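Local coordinates for methylmalonyl-CoA carboxyltransferase 12S subunit (Propionibacterium freudenreichii, PDB 1ON3), which transfers the carboxyl group of methylmalonyl-CoA to the biotin of the 1.3S subunit, as the hexameric core of the transcarboxylase complex, at residues Pro81-Arg89 with Gly112-Thr122; Met194-Pro205 with Thr217-His227. One frame throughout, in Å; residues are numbered along the deposited sequence.

In the fold
Both contacts belong to the N-terminal carboxyltransferase half of the chain, which has the crotonase-type fold, and they follow one another without nesting or crossing. Contact 1 closes first: the chain leaves Pro-81 to Arg-89, runs through the antiparallel strand 95-102 and returns as helix 113-129 against strand 85-92. Strands 133-139 and 170-175, joined through helix 147-164, then extend the same mixed sheet. Contact 2 then closes a shorter excursion, in which strands 191-195 and 199-201 lead through helix 205-212 back to residues 217-227. The two contacts do not touch: their centres are about 25 Å apart and their nearest atoms about 14 Å.

Contact 1: Pro81-Arg89 with Gly112-Thr122; sequences PADGVVTGR and GETQSTKVVET
Strand 85-89 and residues 113-122, the first turns of helix 113-129, run nearly parallel, 16° apart with axes 8.3 Å from each other, and CA of Asp-83 lies 5.2 Å from CA of Gln-115. Lys-118 bends at chi3 (63°) and brings NZ to two backbone carbonyls: Val-85 O at 2.7 Å, approached almost end-on to the C=O bond, and Ala-82 O at 3.0 Å, NZ standing somewhat off that carbonyl plane. Gly-63 O and a water that also accepts from Thr-87 N lie within bonding distance too, four acceptors sharing three N-H. Gln-115 reaches out with CG anti to the backbone N (chi1 -173°), crossing Val-85 at a slant with CG against CB and giving NE2 to Asp-83 O at 3.0 Å; this oxygen lies in the plane of the amide, which meets it on a lone pair, while OE1 turns to Gln-102. Asp-83 points its carboxylate at the helix start: OD1 takes a weak, bent bond from Gln-115 N and one from a water that accepts from Thr-114 N, and OD2 forms a salt bridge with Arg-143, a residue of the methylmalonyl-CoA pocket. Farther along, Val-85 CG2 meets Val-119 CG2 at 3.9 Å, and Thr-87 CB sits 3.2 Å from Thr-122 OG1. That hydroxyl donates to Lys-118 O, which Thr-122 N reaches from the opposite face of the carbonyl plane. A side chain at Gly-84 would run into Gln-115 NE2. The buried ammonium is thus met by neutral oxygens, whose dipoles would favour its charged form, while the aspartate probably draws on the helix-start dipole and Arg-143, coupling this helix start to the coenzyme pocket.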
# COMPACT_ATOMS: atom_id res chain seq x y z
N PRO E 81 36.42 2.89 30.47
CA PRO E 81 36.67 2.78 29.03
C PRO E 81 35.49 2.21 28.21
O PRO E 81 35.02 1.10 28.48
CB PRO E 81 37.90 1.88 28.95
CG PRO E 81 38.64 2.22 30.23
CD PRO E 81 37.52 2.28 31.25
N ALA E 82 35.04 2.97 27.21
CA ALA E 82 33.95 2.57 26.32
C ALA E 82 32.65 2.27 27.07
O ALA E 82 31.69 1.73 26.49
CB ALA E 82 34.37 1.35 25.49
N ASP E 83 32.63 2.67 28.33
CA ASP E 83 31.54 2.40 29.27
C ASP E 83 31.29 0.89 29.39
O ASP E 83 30.18 0.45 29.71
CB ASP E 83 30.22 3.10 28.95
CG ASP E 83 29.42 3.34 30.21
OD1 ASP E 83 28.17 3.38 30.21
OD2 ASP E 83 30.09 3.48 31.25
N GLY E 84 32.33 0.11 29.15
CA GLY E 84 32.22 -1.32 29.29
C GLY E 84 31.68 -2.14 28.13
O GLY E 84 31.41 -3.31 28.31
N VAL E 85 31.47 -1.53 26.96
CA VAL E 85 31.00 -2.31 25.81
C VAL E 85 31.67 -1.84 24.52
O VAL E 85 31.85 -0.63 24.30
CB VAL E 85 29.45 -2.25 25.66
CG1 VAL E 85 29.03 -0.90 25.07
CG2 VAL E 85 28.97 -3.41 24.76
N VAL E 86 32.07 -2.79 23.68
CA VAL E 86 32.72 -2.47 22.41
C VAL E 86 31.68 -2.73 21.34
O VAL E 86 31.19 -3.85 21.22
CB VAL E 86 33.96 -3.36 22.18
CG1 VAL E 86 34.68 -2.92 20.90
CG2 VAL E 86 34.90 -3.26 23.37
N THR E 87 31.34 -1.70 20.58
CA THR E 87 30.30 -1.78 19.56
C THR E 87 30.75 -1.29 18.19
O THR E 87 31.56 -0.37 18.06
CB THR E 87 29.09 -0.93 19.97
OG1 THR E 87 29.51 0.43 20.12
CG2 THR E 87 28.50 -1.42 21.30
N GLY E 88 30.21 -1.91 17.15
CA GLY E 88 30.59 -1.49 15.81
C GLY E 88 30.03 -2.35 14.71
O GLY E 88 29.12 -3.15 14.92
N ARG E 89 30.61 -2.17 13.52
CA ARG E 89 30.22 -2.87 12.31
C ARG E 89 31.42 -3.65 11.76
O ARG E 89 32.56 -3.21 11.86
CB ARG E 89 29.72 -1.84 11.29
CG ARG E 89 29.00 -2.38 10.04
CD ARG E 89 29.95 -2.79 8.91
NE ARG E 89 29.26 -2.87 7.62
CZ ARG E 89 29.85 -3.17 6.47
NH1 ARG E 89 31.16 -3.43 6.44
NH2 ARG E 89 29.15 -3.22 5.34
N GLY E 112 26.11 0.11 32.25
CA GLY E 112 25.89 1.52 32.50
C GLY E 112 24.80 2.02 31.57
O GLY E 112 24.48 1.38 30.57
N GLU E 113 24.21 3.15 31.90
CA GLU E 113 23.17 3.74 31.07
C GLU E 113 23.74 4.02 29.67
O GLU E 113 23.10 3.74 28.67
CB GLU E 113 22.69 5.03 31.76
CG GLU E 113 22.22 6.13 30.84
CD GLU E 113 22.00 7.44 31.60
OE1 GLU E 113 20.86 7.71 32.02
OE2 GLU E 113 22.99 8.18 31.79
N THR E 114 24.94 4.58 29.62
CA THR E 114 25.55 4.89 28.33
C THR E 114 25.94 3.62 27.59
O THR E 114 25.84 3.57 26.36
CB THR E 114 26.79 5.80 28.50
OG1 THR E 114 26.37 7.10 28.90
CG2 THR E 114 27.55 5.91 27.18
N GLN E 115 26.37 2.59 28.33
CA GLN E 115 26.71 1.30 27.72
C GLN E 115 25.48 0.77 26.99
O GLN E 115 25.56 0.34 25.83
CB GLN E 115 27.14 0.28 28.79
CG GLN E 115 27.67 -1.02 28.18
CD GLN E 115 27.73 -2.16 29.18
OE1 GLN E 115 26.88 -3.07 29.17
NE2 GLN E 115 28.72 -2.12 30.06
N SER E 116 24.33 0.81 27.65
CA SER E 116 23.10 0.32 27.03
C SER E 116 22.68 1.18 25.86
O SER E 116 22.10 0.68 24.89
CB SER E 116 21.97 0.25 28.06
OG SER E 116 22.17 -0.84 28.96
N THR E 117 22.94 2.48 25.93
CA THR E 117 22.58 3.36 24.83
C THR E 117 23.43 3.01 23.61
O THR E 117 22.93 3.01 22.49
CB THR E 117 22.79 4.83 25.21
OG1 THR E 117 21.87 5.16 26.26
CG2 THR E 117 22.53 5.74 24.02
N LYS E 118 24.71 2.70 23.84
CA LYS E 118 25.63 2.33 22.76
C LYS E 118 25.13 1.06 22.06
O LYS E 118 25.15 0.94 20.82
CB LYS E 118 27.05 2.06 23.32
CG LYS E 118 27.90 3.32 23.59
CD LYS E 118 29.30 2.98 24.09
CE LYS E 118 30.10 2.19 23.07
NZ LYS E 118 31.50 1.95 23.53
N VAL E 119 24.71 0.10 22.86
CA VAL E 119 24.21 -1.16 22.30
C VAL E 119 22.94 -0.91 21.48
O VAL E 119 22.79 -1.44 20.37
CB VAL E 119 23.91 -2.18 23.42
CG1 VAL E 119 23.19 -3.39 22.84
CG2 VAL E 119 25.22 -2.63 24.06
N VAL E 120 22.02 -0.12 22.01
CA VAL E 120 20.78 0.18 21.29
C VAL E 120 21.07 0.91 19.98
O VAL E 120 20.44 0.63 18.95
CB VAL E 120 19.82 1.02 22.17
CG1 VAL E 120 18.61 1.46 21.36
CG2 VAL E 120 19.33 0.19 23.35
N GLU E 121 22.01 1.85 20.00
CA GLU E 121 22.33 2.58 18.78
C GLU E 121 22.89 1.63 17.73
O GLU E 121 22.59 1.75 16.54
CB GLU E 121 23.29 3.74 19.10
CG GLU E 121 22.53 5.05 19.35
CD GLU E 121 23.26 6.06 20.22
OE1 GLU E 121 24.52 6.08 20.20
OE2 GLU E 121 22.58 6.84 20.93
N THR E 122 23.67 0.64 18.17
CA THR E 122 24.23 -0.34 17.25
C THR E 122 23.13 -1.23 16.71
O THR E 122 23.15 -1.62 15.55
CB THR E 122 25.31 -1.19 17.94
OG1 THR E 122 26.33 -0.33 18.45
CG2 THR E 122 25.94 -2.17 16.95
O HOH W 1 26.80 5.03 32.16
O HOH W 2 32.77 0.91 21.30
O HOH W 3 27.42 2.29 19.35

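Contact 2: Met194-Pro205 with Thr217-His227; sequences MTKKAHMFITGP and TADELGGAEAH. With DXX (methylmalonic acid), chain U.
His-227 NE2 donates to Met-200 O at 2.6 Å; the oxygen lies in the ring plane, but the donor stands above the carbonyl plane. Met-200 CE sits over the centre of one ring face in a CH-pi contact, 4.0 Å from the centroid, while Met-194 CE reaches CD2 of His-227 at 3.6 Å. With an alanine in place of His-227, Met-200 O and Asn-233 would probably both lose this partner and a gap would open beside the two methionines. Met-200 also donates its N to Gly-222 O at 3.0 Å, and a CB on Gly-222 would strike Met-200 O. His-199 gives NE2 to the anti lone pair of Asp-219 OD1 at 2.7 Å, ring and carboxylate planes 56° apart. Pro-205 CG presses on Leu-221 CD2, a tight 3.5 Å. Ile-202, Thr-203 and Gly-204 line the methylmalonic acid pocket, the last two backed by Leu-221, and Gly-204 N donates to the acid's O at 2.9 Å. Farther out, Asn-233 holds His-227 ND1, a capping box of Thr-217 and Glu-220 starts helix 218-222, and Glu-380 of a neighbouring subunit accepts from Ile-202 N. The contact packs helices 218-222 and 224-231 against strands 191-195 and 199-201, with helix 205-212 beside Leu-221.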
# COMPACT_ATOMS: atom_id res chain seq x y z
N MET E 194 25.70 -20.37 24.83
CA MET E 194 26.25 -20.19 26.17
C MET E 194 27.48 -21.06 26.38
O MET E 194 27.43 -22.27 26.14
CB MET E 194 25.16 -20.55 27.18
CG MET E 194 25.31 -19.96 28.53
SD MET E 194 23.82 -20.21 29.53
CE MET E 194 24.59 -19.96 31.14
N THR E 195 28.59 -20.47 26.84
CA THR E 195 29.80 -21.25 27.08
C THR E 195 29.74 -21.91 28.45
O THR E 195 28.90 -21.54 29.29
CB THR E 195 31.07 -20.39 27.05
OG1 THR E 195 31.12 -19.59 28.23
CG2 THR E 195 31.10 -19.50 25.81
N LYS E 196 30.63 -22.87 28.70
CA LYS E 196 30.64 -23.55 29.99
C LYS E 196 31.24 -22.71 31.11
O LYS E 196 31.27 -23.12 32.27
CB LYS E 196 31.34 -24.92 29.87
CG LYS E 196 30.46 -25.91 29.13
CD LYS E 196 31.01 -27.31 29.07
CE LYS E 196 29.96 -28.25 28.47
NZ LYS E 196 30.42 -29.66 28.38
N LYS E 197 31.69 -21.51 30.77
CA LYS E 197 32.24 -20.61 31.78
C LYS E 197 31.18 -19.58 32.17
O LYS E 197 31.34 -18.84 33.13
CB LYS E 197 33.48 -19.89 31.24
CG LYS E 197 34.70 -20.80 31.05
CD LYS E 197 35.17 -21.38 32.38
CE LYS E 197 36.49 -22.11 32.21
NZ LYS E 197 36.41 -23.16 31.14
N ALA E 198 30.09 -19.56 31.42
CA ALA E 198 29.02 -18.60 31.66
C ALA E 198 27.96 -19.05 32.66
O ALA E 198 27.82 -20.23 32.96
CB ALA E 198 28.34 -18.23 30.34
N HIS E 199 27.23 -18.07 33.19
CA HIS E 199 26.13 -18.32 34.11
C HIS E 199 25.06 -17.27 33.84
O HIS E 199 25.36 -16.11 33.52
CB HIS E 199 26.59 -18.28 35.57
CG HIS E 199 27.57 -19.36 35.91
ND1 HIS E 199 28.93 -19.20 35.74
CD2 HIS E 199 27.39 -20.64 36.31
CE1 HIS E 199 29.54 -20.34 36.02
NE2 HIS E 199 28.63 -21.23 36.37
N MET E 200 23.81 -17.67 33.95
CA MET E 200 22.69 -16.78 33.68
C MET E 200 21.55 -17.13 34.63
O MET E 200 21.28 -18.30 34.88
CB MET E 200 22.25 -16.98 32.22
CG MET E 200 21.06 -16.17 31.77
SD MET E 200 20.97 -16.14 29.95
CE MET E 200 20.33 -17.79 29.58
N PHE E 201 20.89 -16.11 35.18
CA PHE E 201 19.77 -16.34 36.09
C PHE E 201 19.08 -15.03 36.43
O PHE E 201 19.67 -13.95 36.34
CB PHE E 201 20.23 -17.06 37.36
CG PHE E 201 21.51 -16.52 37.94
CD1 PHE E 201 21.59 -15.22 38.44
CD2 PHE E 201 22.65 -17.33 37.98
CE1 PHE E 201 22.78 -14.73 38.97
CE2 PHE E 201 23.85 -16.85 38.51
CZ PHE E 201 23.92 -15.55 39.01
N ILE E 202 17.80 -15.11 36.79
CA ILE E 202 17.05 -13.92 37.14
C ILE E 202 17.38 -13.59 38.59
O ILE E 202 17.63 -12.43 38.93
CB ILE E 202 15.53 -14.13 36.98
CG1 ILE E 202 15.17 -14.19 35.48
CG2 ILE E 202 14.76 -12.99 37.65
CD1 ILE E 202 15.82 -13.06 34.65
N THR E 203 17.39 -14.61 39.44
CA THR E 203 17.72 -14.43 40.85
C THR E 203 18.94 -15.29 41.20
O THR E 203 18.99 -16.48 40.88
CB THR E 203 16.53 -14.82 41.75
OG1 THR E 203 15.36 -14.12 41.31
CG2 THR E 203 16.81 -14.44 43.20
N GLY E 204 19.91 -14.68 41.87
CA GLY E 204 21.12 -15.39 42.24
C GLY E 204 20.92 -16.45 43.31
O GLY E 204 19.91 -16.44 44.01
N PRO E 205 21.88 -17.38 43.46
CA PRO E 205 21.81 -18.46 44.45
C PRO E 205 21.75 -17.91 45.88
O PRO E 205 20.98 -18.40 46.70
CB PRO E 205 23.10 -19.24 44.20
CG PRO E 205 23.39 -19.00 42.76
CD PRO E 205 23.08 -17.53 42.61
N THR E 217 24.32 -24.18 43.64
CA THR E 217 25.48 -23.44 43.19
C THR E 217 25.09 -22.67 41.93
O THR E 217 24.06 -22.95 41.32
CB THR E 217 26.65 -24.39 42.86
OG1 THR E 217 26.23 -25.33 41.85
CG2 THR E 217 27.09 -25.15 44.11
N ALA E 218 25.90 -21.69 41.54
CA ALA E 218 25.60 -20.93 40.34
C ALA E 218 25.57 -21.90 39.16
O ALA E 218 24.75 -21.79 38.25
CB ALA E 218 26.66 -19.86 40.12
N ASP E 219 26.47 -22.88 39.20
CA ASP E 219 26.57 -23.86 38.14
C ASP E 219 25.33 -24.74 38.05
O ASP E 219 24.82 -25.00 36.96
CB ASP E 219 27.81 -24.73 38.34
CG ASP E 219 28.60 -24.92 37.06
OD1 ASP E 219 29.06 -23.91 36.49
OD2 ASP E 219 28.75 -26.08 36.62
N GLU E 220 24.83 -25.20 39.19
CA GLU E 220 23.64 -26.03 39.20
C GLU E 220 22.44 -25.19 38.81
O GLU E 220 21.55 -25.64 38.09
CB GLU E 220 23.38 -26.61 40.59
CG GLU E 220 24.45 -27.51 41.15
CD GLU E 220 24.09 -27.97 42.55
OE1 GLU E 220 23.88 -27.11 43.42
OE2 GLU E 220 24.02 -29.20 42.77
N LEU E 221 22.42 -23.96 39.31
CA LEU E 221 21.31 -23.05 39.06
C LEU E 221 21.21 -22.50 37.64
O LEU E 221 20.15 -22.60 37.00
CB LEU E 221 21.39 -21.87 40.03
CG LEU E 221 20.29 -20.82 39.89
CD1 LEU E 221 18.95 -21.40 40.30
CD2 LEU E 221 20.63 -19.61 40.74
N GLY E 222 22.29 -21.91 37.14
CA GLY E 222 22.24 -21.32 35.82
C GLY E 222 23.40 -21.55 34.89
O GLY E 222 23.73 -20.68 34.08
N GLY E 223 24.03 -22.72 35.01
CA GLY E 223 25.13 -23.05 34.12
C GLY E 223 24.56 -23.43 32.76
O GLY E 223 23.37 -23.69 32.65
N ALA E 224 25.40 -23.46 31.73
CA ALA E 224 24.93 -23.79 30.38
C ALA E 224 24.13 -25.10 30.30
O ALA E 224 23.09 -25.17 29.64
CB ALA E 224 26.11 -23.85 29.42
N GLU E 225 24.61 -26.13 30.98
CA GLU E 225 23.90 -27.41 30.94
C GLU E 225 22.53 -27.35 31.61
O GLU E 225 21.58 -27.98 31.14
CB GLU E 225 24.78 -28.51 31.53
CG GLU E 225 25.85 -28.95 30.53
CD GLU E 225 26.84 -29.93 31.10
OE1 GLU E 225 26.42 -30.94 31.70
OE2 GLU E 225 28.06 -29.69 30.94
N ALA E 226 22.42 -26.60 32.70
CA ALA E 226 21.14 -26.48 33.37
C ALA E 226 20.16 -25.76 32.42
O ALA E 226 19.04 -26.21 32.22
CB ALA E 226 21.29 -25.70 34.68
N HIS E 227 20.59 -24.65 31.81
CA HIS E 227 19.69 -23.94 30.91
C HIS E 227 19.29 -24.77 29.70
O HIS E 227 18.15 -24.68 29.21
CB HIS E 227 20.31 -22.61 30.44
CG HIS E 227 20.29 -21.54 31.48
ND1 HIS E 227 19.12 -21.02 31.99
CD2 HIS E 227 21.30 -20.94 32.16
CE1 HIS E 227 19.40 -20.15 32.94
NE2 HIS E 227 20.72 -20.08 33.07
C1 DXX U . 18.34 -9.54 42.62
O1 DXX U . 18.89 -8.44 43.10
CA DXX U . 18.87 -10.05 41.64
CB DXX U . 18.15 -9.56 40.55
C DXX U . 19.97 -10.96 41.50
O DXX U . 19.96 -11.83 42.39
O2 DXX U . 20.82 -10.89 40.59
O HOH W 4 28.09 -22.74 32.14
O HOH W 5 28.93 -24.60 33.81